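Local coordinates for sphingomyelinase C (PDB 7CNE), which belongs to the DNase I-like endonuclease/exonuclease/phosphatase superfamily, whose members share a fold of two packed beta sheets flanked by helices, at residues I37-D47 against L63-Y71; E114-C122 against D166-F177. All coordinates share one frame; numbering follows the deposited sequence. Where two conformers were deposited one is given.

Contact 1. Residues I37-D47 against L63-Y71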
loop_
_atom_site.group_PDB
_atom_site.type_symbol
_atom_site.label_atom_id
_atom_site.label_comp_id
_atom_site.label_asym_id
_atom_site.label_seq_id
_atom_site.Cartn_x
_atom_site.Cartn_y
_atom_site.Cartn_z
ATOM N N ILE A 37 1.108 -1.371 15.353
ATOM C CA ILE A 37 0.685 -0.543 14.223
ATOM C C ILE A 37 -0.743 -0.045 14.426
ATOM O O ILE A 37 -1.045 1.128 14.174
ATOM C CB ILE A 37 0.832 -1.316 12.895
ATOM C CG1 ILE A 37 2.301 -1.468 12.518
ATOM C CG2 ILE A 37 0.127 -0.577 11.764
ATOM C CD1 ILE A 37 2.527 -2.527 11.391
ATOM N N ALA A 38 -1.649 -0.921 14.876
ATOM C CA ALA A 38 -3.013 -0.467 15.132
ATOM C C ALA A 38 -3.083 0.605 16.216
ATOM O O ALA A 38 -4.049 1.374 16.242
ATOM C CB ALA A 38 -3.913 -1.643 15.517
ATOM N N ALA A 39 -2.094 0.687 17.107
ATOM C CA ALA A 39 -2.129 1.693 18.162
ATOM C C ALA A 39 -1.318 2.942 17.836
ATOM O O ALA A 39 -1.393 3.924 18.588
ATOM C CB ALA A 39 -1.644 1.096 19.492
ATOM N N ALA A 40 -0.572 2.946 16.732
ATOM C CA ALA A 40 0.299 4.074 16.433
ATOM C C ALA A 40 -0.518 5.331 16.123
ATOM O O ALA A 40 -1.676 5.270 15.698
ATOM C CB ALA A 40 1.221 3.749 15.264
ATOM N N GLY A 41 0.105 6.486 16.354
ATOM C CA GLY A 41 -0.578 7.745 16.093
ATOM C C GLY A 41 -1.007 7.886 14.643
ATOM O O GLY A 41 -2.127 8.322 14.356
ATOM N N PHE A 42 -0.136 7.489 13.710
ATOM C CA PHE A 42 -0.457 7.646 12.295
ATOM C C PHE A 42 -1.635 6.782 11.874
ATOM O O PHE A 42 -2.262 7.065 10.843
ATOM C CB PHE A 42 0.774 7.341 11.417
ATOM C CG PHE A 42 1.298 5.922 11.525
ATOM C CD1 PHE A 42 0.675 4.875 10.852
ATOM C CD2 PHE A 42 2.453 5.649 12.256
ATOM C CE1 PHE A 42 1.163 3.579 10.937
ATOM C CE2 PHE A 42 2.958 4.355 12.346
ATOM C CZ PHE A 42 2.314 3.312 11.688
ATOM N N PHE A 43 -1.951 5.743 12.648
ATOM C CA PHE A 43 -3.069 4.855 12.337
ATOM C C PHE A 43 -4.417 5.457 12.706
ATOM O O PHE A 43 -5.440 5.041 12.146
ATOM C CB PHE A 43 -2.898 3.513 13.071
ATOM C CG PHE A 43 -3.643 2.367 12.430
ATOM C CD1 PHE A 43 -3.104 1.691 11.345
ATOM C CD2 PHE A 43 -4.883 1.967 12.917
ATOM C CE1 PHE A 43 -3.783 0.630 10.752
ATOM C CE2 PHE A 43 -5.576 0.918 12.330
ATOM C CZ PHE A 43 -5.025 0.248 11.239
ATOM N N GLN A 44 -4.446 6.426 13.620
ATOM C CA GLN A 44 -5.700 6.984 14.113
ATOM C C GLN A 44 -6.148 8.156 13.262
ATOM O O GLN A 44 -5.333 8.901 12.716
ATOM C CB GLN A 44 -5.574 7.461 15.564
ATOM C CG GLN A 44 -4.593 6.663 16.407
ATOM C CD GLN A 44 -4.996 5.205 16.526
ATOM O OE1 GLN A 44 -6.187 4.882 16.547
ATOM N NE2 GLN A 44 -4.002 4.312 16.580
ATOM N N GLY A 45 -7.465 8.320 13.169
ATOM C CA GLY A 45 -8.033 9.541 12.643
ATOM C C GLY A 45 -8.105 9.610 11.139
ATOM O O GLY A 45 -8.320 10.696 10.592
ATOM N N ASN A 46 -7.930 8.493 10.449
ATOM C CA ASN A 46 -8.052 8.493 9.004
ATOM C C ASN A 46 -9.465 8.117 8.579
ATOM O O ASN A 46 -10.259 7.587 9.356
ATOM C CB ASN A 46 -7.034 7.530 8.389
ATOM C CG ASN A 46 -5.628 7.863 8.808
ATOM O OD1 ASN A 46 -5.114 8.929 8.470
ATOM N ND2 ASN A 46 -5.004 6.973 9.568
ATOM N N ASP A 47 -9.765 8.374 7.306
ATOM C CA ASP A 47 -10.985 7.864 6.697
ATOM C C ASP A 47 -10.769 6.524 5.997
ATOM O O ASP A 47 -11.657 5.661 6.013
ATOM C CB ASP A 47 -11.514 8.891 5.706
ATOM C CG ASP A 47 -12.002 10.131 6.401
ATOM O OD1 ASP A 47 -13.039 10.016 7.076
ATOM O OD2 ASP A 47 -11.336 11.184 6.300
ATOM N N LEU A 63 -4.595 -7.467 13.060
ATOM C CA LEU A 63 -4.602 -6.032 12.782
ATOM C C LEU A 63 -5.967 -5.582 12.270
ATOM O O LEU A 63 -6.498 -4.545 12.699
ATOM C CB LEU A 63 -3.498 -5.693 11.767
ATOM C CG LEU A 63 -3.075 -4.229 11.526
ATOM C CD1 LEU A 63 -1.773 -4.174 10.725
ATOM C CD2 LEU A 63 -4.131 -3.449 10.791
ATOM N N LYS A 64 -6.530 -6.336 11.323
ATOM C CA LYS A 64 -7.850 -6.008 10.792
ATOM C C LYS A 64 -8.901 -6.026 11.895
ATOM O O LYS A 64 -9.778 -5.151 11.940
ATOM C CB LYS A 64 -8.210 -6.981 9.662
ATOM C CG LYS A 64 -7.489 -6.670 8.329
ATOM C CD LYS A 64 -7.518 -7.831 7.320
ATOM C CE LYS A 64 -8.925 -8.254 6.940
ATOM N NZ LYS A 64 -9.761 -7.094 6.525
ATOM N N ALA A 65 -8.812 -7.000 12.816
ATOM C CA ALA A 65 -9.711 -7.016 13.970
ATOM C C ALA A 65 -9.448 -5.837 14.900
ATOM O O ALA A 65 -10.391 -5.202 15.387
ATOM C CB ALA A 65 -9.579 -8.333 14.737
ATOM N N ALA A 66 -8.176 -5.528 15.165
ATOM C CA ALA A 66 -7.871 -4.409 16.053
ATOM C C ALA A 66 -8.368 -3.093 15.474
ATOM O O ALA A 66 -8.735 -2.181 16.228
ATOM C CB ALA A 66 -6.368 -4.343 16.322
ATOM N N ALA A 67 -8.411 -2.989 14.144
ATOM C CA ALA A 67 -8.833 -1.783 13.445
ATOM C C ALA A 67 -10.344 -1.687 13.258
ATOM O O ALA A 67 -10.822 -0.635 12.819
ATOM C CB ALA A 67 -8.150 -1.724 12.068
ATOM N N ALA A 68 -11.104 -2.743 13.578
ATOM C CA ALA A 68 -12.496 -2.810 13.128
ATOM C C ALA A 68 -13.375 -1.756 13.794
ATOM O O ALA A 68 -14.365 -1.319 13.199
ATOM C CB ALA A 68 -13.082 -4.198 13.382
ATOM N N ASP A 69 -13.046 -1.353 15.024
ATOM C CA ASP A 69 -13.831 -0.318 15.695
ATOM C C ASP A 69 -13.752 1.014 14.948
ATOM O O ASP A 69 -14.777 1.672 14.716
ATOM C CB ASP A 69 -13.362 -0.178 17.150
ATOM C CG ASP A 69 -11.876 0.245 17.276
ATOM O OD1 ASP A 69 -11.059 -0.014 16.350
ATOM O OD2 ASP A 69 -11.518 0.848 18.320
ATOM N N ARG A 70 -12.547 1.421 14.553
ATOM C CA ARG A 70 -12.356 2.681 13.839
ATOM C C ARG A 70 -12.576 2.553 12.334
ATOM O O ARG A 70 -12.994 3.523 11.694
ATOM C CB ARG A 70 -10.945 3.228 14.108
ATOM C CG ARG A 70 -10.595 3.426 15.600
ATOM C CD ARG A 70 -9.078 3.254 15.859
ATOM N NE ARG A 70 -8.710 1.843 16.048
ATOM C CZ ARG A 70 -7.505 1.399 16.416
ATOM N NH1 ARG A 70 -6.508 2.246 16.649
ATOM N NH2 ARG A 70 -7.298 0.093 16.559
ATOM N N TYR A 71 -12.304 1.383 11.749
ATOM C CA TYR A 71 -12.443 1.152 10.307
ATOM C C TYR A 71 -13.259 -0.113 10.094
ATOM O O TYR A 71 -12.704 -1.180 9.803
ATOM C CB TYR A 71 -11.070 1.039 9.639
ATOM C CG TYR A 71 -10.186 2.214 9.983
ATOM C CD1 TYR A 71 -10.407 3.455 9.413
ATOM C CD2 TYR A 71 -9.164 2.096 10.915
ATOM C CE1 TYR A 71 -9.608 4.539 9.729
ATOM C CE2 TYR A 71 -8.358 3.177 11.237
ATOM C CZ TYR A 71 -8.586 4.394 10.634
ATOM O OH TYR A 71 -7.796 5.481 10.941
#

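Contact 2. Residues E114-C122 against D166-F177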
loop_
_atom_site.group_PDB
_atom_site.type_symbol
_atom_site.label_atom_id
_atom_site.label_comp_id
_atom_site.label_asym_id
_atom_site.label_seq_id
_atom_site.Cartn_x
_atom_site.Cartn_y
_atom_site.Cartn_z
ATOM N N GLU A 114 -13.578 -5.228 -5.193
ATOM C CA GLU A 114 -13.046 -6.252 -6.084
ATOM C C GLU A 114 -11.535 -6.291 -5.960
ATOM O O GLU A 114 -10.902 -5.348 -5.476
ATOM C CB GLU A 114 -13.375 -6.005 -7.568
ATOM C CG GLU A 114 -14.705 -5.373 -7.857
ATOM C CD GLU A 114 -14.914 -5.150 -9.344
ATOM O OE1 GLU A 114 -14.044 -5.567 -10.148
ATOM O OE2 GLU A 114 -15.960 -4.569 -9.703
ATOM N N GLN A 115 -10.956 -7.384 -6.450
ATOM C CA GLN A 115 -9.516 -7.507 -6.541
ATOM C C GLN A 115 -9.156 -7.848 -7.980
ATOM O O GLN A 115 -9.936 -8.473 -8.705
ATOM C CB GLN A 115 -8.976 -8.580 -5.569
ATOM C CG GLN A 115 -9.401 -9.991 -5.921
ATOM C CD GLN A 115 -8.766 -11.035 -5.031
ATOM O OE1 GLN A 115 -7.812 -10.757 -4.300
ATOM N NE2 GLN A 115 -9.290 -12.253 -5.090
ATOM N N VAL A 116 -7.974 -7.416 -8.389
ATOM C CA VAL A 116 -7.430 -7.740 -9.700
ATOM C C VAL A 116 -5.964 -8.082 -9.487
ATOM O O VAL A 116 -5.225 -7.294 -8.890
ATOM C CB VAL A 116 -7.593 -6.573 -10.699
ATOM C CG1 VAL A 116 -7.002 -6.926 -12.061
ATOM C CG2 VAL A 116 -9.076 -6.141 -10.824
ATOM N N ILE A 117 -5.554 -9.258 -9.940
ATOM C CA ILE A 117 -4.155 -9.681 -9.872
ATOM C C ILE A 117 -3.435 -9.147 -11.110
ATOM O O ILE A 117 -3.979 -9.170 -12.220
ATOM C CB ILE A 117 -4.055 -11.218 -9.760
ATOM C CG1 ILE A 117 -4.877 -11.739 -8.571
ATOM C CG2 ILE A 117 -2.588 -11.724 -9.748
ATOM C CD1 ILE A 117 -4.757 -10.949 -7.291
ATOM N N PHE A 118 -2.224 -8.631 -10.918
ATOM C CA PHE A 118 -1.488 -8.000 -12.013
ATOM C C PHE A 118 -1.208 -8.989 -13.141
ATOM O O PHE A 118 -0.877 -10.154 -12.905
ATOM C CB PHE A 118 -0.163 -7.428 -11.500
ATOM C CG PHE A 118 -0.318 -6.167 -10.717
ATOM C CD1 PHE A 118 -1.068 -5.109 -11.228
ATOM C CD2 PHE A 118 0.283 -6.024 -9.476
ATOM C CE1 PHE A 118 -1.213 -3.937 -10.510
ATOM C CE2 PHE A 118 0.138 -4.848 -8.751
ATOM C CZ PHE A 118 -0.619 -3.806 -9.268
ATOM N N ASN A 119 -1.345 -8.515 -14.376
ATOM C CA ASN A 119 -1.015 -9.332 -15.538
ATOM C C ASN A 119 0.477 -9.350 -15.826
ATOM O O ASN A 119 0.948 -10.258 -16.525
ATOM C CB ASN A 119 -1.764 -8.821 -16.775
ATOM C CG ASN A 119 -3.255 -8.969 -16.647
ATOM O OD1 ASN A 119 -3.737 -9.883 -15.979
ATOM N ND2 ASN A 119 -4.006 -8.069 -17.287
ATOM N N ASP A 120 1.223 -8.379 -15.298
ATOM C CA ASP A 120 2.646 -8.215 -15.578
ATOM C C ASP A 120 3.418 -8.114 -14.273
ATOM O O ASP A 120 3.062 -7.310 -13.402
ATOM C CB ASP A 120 2.897 -6.955 -16.423
ATOM C CG ASP A 120 2.156 -6.981 -17.749
ATOM O OD1 ASP A 120 0.992 -6.543 -17.782
ATOM O OD2 ASP A 120 2.746 -7.426 -18.761
ATOM N N ALA A 121 4.483 -8.907 -14.148
ATOM C CA ALA A 121 5.341 -8.883 -12.967
ATOM C C ALA A 121 6.577 -9.724 -13.259
ATOM O O ALA A 121 6.566 -10.567 -14.157
ATOM C CB ALA A 121 4.616 -9.409 -11.724
ATOM N N CYS A 122 7.638 -9.490 -12.483
ATOM C CA CYS A 122 8.902 -10.194 -12.661
ATOM C C CYS A 122 9.492 -10.547 -11.303
ATOM O O CYS A 122 9.059 -10.050 -10.258
ATOM C CB CYS A 122 9.910 -9.373 -13.482
ATOM S SG CYS A 122 10.359 -7.745 -12.792
ATOM N N ASP A 166 7.650 -3.523 -15.859
ATOM C CA ASP A 166 6.430 -4.151 -15.378
ATOM C C ASP A 166 5.624 -3.217 -14.481
ATOM O O ASP A 166 4.390 -3.252 -14.526
ATOM C CB ASP A 166 6.754 -5.466 -14.671
ATOM C CG ASP A 166 7.049 -6.577 -15.658
ATOM O OD1 ASP A 166 6.722 -6.398 -16.850
ATOM O OD2 ASP A 166 7.601 -7.614 -15.258
ATOM N N ARG A 167 6.281 -2.362 -13.684
ATOM C CA ARG A 167 5.524 -1.332 -12.971
ATOM C C ARG A 167 4.721 -0.485 -13.947
ATOM O O ARG A 167 3.554 -0.163 -13.692
ATOM C CB ARG A 167 6.455 -0.430 -12.147
ATOM C CG ARG A 167 6.953 -1.038 -10.841
ATOM C CD ARG A 167 7.565 0.002 -9.913
ATOM N NE ARG A 167 8.857 0.514 -10.372
ATOM C CZ ARG A 167 10.032 -0.058 -10.124
ATOM N NH1 ARG A 167 10.103 -1.198 -9.432
ATOM N NH2 ARG A 167 11.145 0.518 -10.571
ATOM N N SER A 168 5.339 -0.093 -15.065
ATOM C CA SER A 168 4.622 0.707 -16.052
ATOM C C SER A 168 3.366 -0.016 -16.520
ATOM O O SER A 168 2.280 0.569 -16.564
ATOM C CB SER A 168 5.540 1.025 -17.235
ATOM O OG SER A 168 4.841 1.698 -18.266
ATOM N N ARG A 169 3.495 -1.306 -16.852
ATOM C CA ARG A 169 2.327 -2.077 -17.273
ATOM C C ARG A 169 1.309 -2.211 -16.140
ATOM O O ARG A 169 0.095 -2.204 -16.384
ATOM C CB ARG A 169 2.762 -3.456 -17.779
ATOM C CG ARG A 169 3.478 -3.410 -19.148
ATOM C CD ARG A 169 4.549 -4.502 -19.298
ATOM N NE ARG A 169 5.145 -4.483 -20.641
ATOM C CZ ARG A 169 6.083 -3.619 -21.034
ATOM N NH1 ARG A 169 6.550 -2.699 -20.190
ATOM N NH2 ARG A 169 6.568 -3.674 -22.272
ATOM N N GLN A 170 1.778 -2.340 -14.895
ATOM C CA GLN A 170 0.837 -2.434 -13.773
ATOM C C GLN A 170 0.027 -1.151 -13.622
ATOM O O GLN A 170 -1.194 -1.197 -13.422
ATOM C CB GLN A 170 1.585 -2.755 -12.476
ATOM C CG GLN A 170 2.187 -4.183 -12.460
ATOM C CD GLN A 170 2.965 -4.490 -11.187
ATOM O OE1 GLN A 170 3.213 -3.598 -10.365
ATOM N NE2 GLN A 170 3.348 -5.758 -11.012
ATOM N N PHE A 171 0.689 0.006 -13.716
ATOM C CA PHE A 171 -0.040 1.270 -13.630
ATOM C C PHE A 171 -1.023 1.413 -14.788
ATOM O O PHE A 171 -2.147 1.899 -14.604
ATOM C CB PHE A 171 0.934 2.456 -13.615
ATOM C CG PHE A 171 1.921 2.439 -12.472
ATOM C CD1 PHE A 171 1.518 2.099 -11.184
ATOM C CD2 PHE A 171 3.260 2.787 -12.691
ATOM C CE1 PHE A 171 2.441 2.096 -10.112
ATOM C CE2 PHE A 171 4.188 2.788 -11.636
ATOM C CZ PHE A 171 3.770 2.433 -10.340
ATOM N N ARG A 172 -0.625 0.989 -15.996
ATOM C CA ARG A 172 -1.558 1.081 -17.125
ATOM C C ARG A 172 -2.697 0.073 -17.003
ATOM O O ARG A 172 -3.816 0.346 -17.458
ATOM C CB ARG A 172 -0.814 0.910 -18.453
ATOM C CG ARG A 172 0.073 2.112 -18.781
ATOM C CD ARG A 172 0.599 2.099 -20.219
ATOM N NE ARG A 172 1.771 2.956 -20.344
ATOM C CZ ARG A 172 2.580 2.992 -21.397
ATOM N NH1 ARG A 172 2.362 2.201 -22.451
ATOM N NH2 ARG A 172 3.621 3.818 -21.383
ATOM N N GLN A 173 -2.450 -1.083 -16.385
ATOM C CA GLN A 173 -3.541 -2.021 -16.145
ATOM C C GLN A 173 -4.578 -1.423 -15.201
ATOM O O GLN A 173 -5.788 -1.602 -15.396
ATOM C CB GLN A 173 -3.003 -3.341 -15.580
ATOM C CG GLN A 173 -4.112 -4.406 -15.422
ATOM C CD GLN A 173 -3.661 -5.682 -14.708
ATOM O OE1 GLN A 173 -2.469 -5.917 -14.507
ATOM N NE2 GLN A 173 -4.624 -6.515 -14.334
ATOM N N ILE A 174 -4.116 -0.718 -14.164
ATOM C CA ILE A 174 -5.019 -0.029 -13.246
ATOM C C ILE A 174 -5.794 1.047 -13.993
ATOM O O ILE A 174 -7.020 1.162 -13.866
ATOM C CB ILE A 174 -4.222 0.560 -12.066
ATOM C CG1 ILE A 174 -3.730 -0.555 -11.141
ATOM C CG2 ILE A 174 -5.055 1.617 -11.288
ATOM C CD1 ILE A 174 -2.632 -0.116 -10.210
ATOM N N ASP A 175 -5.084 1.847 -14.793
ATOM C CA ASP A 175 -5.728 2.874 -15.609
ATOM C C ASP A 175 -6.799 2.275 -16.517
ATOM O O ASP A 175 -7.913 2.808 -16.625
ATOM C CB ASP A 175 -4.666 3.618 -16.429
ATOM C CG ASP A 175 -5.269 4.568 -17.459
ATOM O OD1 ASP A 175 -6.051 5.470 -17.079
ATOM O OD2 ASP A 175 -4.957 4.395 -18.657
ATOM N N ALA A 176 -6.484 1.156 -17.174
ATOM C CA ALA A 176 -7.456 0.557 -18.083
ATOM C C ALA A 176 -8.656 0.017 -17.316
ATOM O O ALA A 176 -9.805 0.159 -17.759
ATOM C CB ALA A 176 -6.785 -0.540 -18.914
ATOM N N PHE A 177 -8.408 -0.582 -16.150
ATOM C CA PHE A 177 -9.497 -1.046 -15.293
ATOM C C PHE A 177 -10.419 0.109 -14.903
ATOM O O PHE A 177 -11.650 -0.006 -14.978
ATOM C CB PHE A 177 -8.907 -1.730 -14.049
ATOM C CG PHE A 177 -9.938 -2.113 -13.010
ATOM C CD1 PHE A 177 -10.510 -3.371 -13.020
ATOM C CD2 PHE A 177 -10.322 -1.214 -12.024
ATOM C CE1 PHE A 177 -11.464 -3.732 -12.073
ATOM C CE2 PHE A 177 -11.283 -1.560 -11.068
ATOM C CZ PHE A 177 -11.850 -2.820 -11.089
HETATM O O HOH W 1 0.175 -5.590 -15.215
HETATM O O HOH W 2 5.324 -8.232 -18.490
#

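Contact 1. Residues I37-D47 against L63-Y71
Tyr-71 lays its ring past that of Phe-43 in an offset edge-to-face pair, its edge turned to the Phe-43 face with the planes at 89° and CE2 of Tyr-71 3.7 Å from CE2 of Phe-43. A tyrosine suits this place because its ring packs against an apolar neighbour while its hydroxyl reaches the backbone of 43-46: OH donates to Phe-43 O at 2.7 Å and accepts from Asn-46 N at 3.1 Å. Phe-43 has CG anti to its backbone N (chi1 -157°), which brings the ring end against 63-71, where Ala-67 CB meets the ring edge and Leu-63 CD2 lies 3.8 Å from Phe-43 CZ. Small residues allow close approach beside it, Ala-38 CB and Ala-66 CB being 3.7 Å apart. Arg-70 bridges the two segments. Its NH1 gives one bond to Ala-38 O at 2.6 Å and another to a lone pair of Gln-44 OE1, the Gln-44 amide lying nearly coplanar with the guanidinium. NH2 returns to Ala-66 O, and these three bonds hold the guanidinium in place. The ends of helices 30-39 and 57-66 thus meet over one sheet, with Phe-43 and Tyr-71 resting on Val-49 of strand 48-54 and Leu-105 of strand 103-106.

Contact 2. Residues E114-C122 against D166-F177
Gln-173, Phe-118 and Asp-120 carry this contact, in which helix 162-180 packs on the outer side of a beta sheet of the DNase I-like sandwich, beside strand 110-117 and the loop that follows it. In Gln-173 a chi1 of -175° swings the chain away from its own backbone nitrogen, and its extended chain reaches the backbone where the strand ends. Its OE1 accepts a nearly straight bond (170°) from Asn-119 N at 2.8 Å, while NE2 makes only a weak one to Ile-117 O; a glutamine can serve both needs. The Asn-119 amide stacks on the Gln-173 amide. Phe-118, a flat apolar side chain, sits between the chain after the strand and the helix, with Gln-170 over one ring face, its CG 3.7 Å from the ring centroid in a CH-pi contact. Ile-174 CD1 touches the ring edge. Gln-170 OE1 bonds to Gln-152 N, which helps fix the amide's rotation. Asp-120 lies against the aliphatic part of Arg-169, short of a salt bridge; an aspartate suits the place because each oxygen takes a bridging water, one joining OD1 to Gln-173 OE1 and a second joining OD2 to Asp-166 OD1. Gln-170 NE2 donates to Asp-120 O at 2.9 Å, in the carbonyl plane.

Contact 1 closes before contact 2 opens along the chain, and their centres lie about 28 Å apart, on opposite sides of the chain's centre; the nearest atoms are about 12 Å apart, so the two do not touch. Each packs against a different sheet. Contact 1 joins the ends of helices 30-39 and 57-66 against the sheet that holds strands 48-54 and 103-106, whereas contact 2 seats helix 162-180 on the other through strand 110-117. They sit in the helical layers on the two flanks, consistent with the four-layered alpha-beta sandwich of this superfamily. Between them the chain crosses more than once: 87-90 lies in the second sheet, 103-106 in the first and 110-117 in the second again.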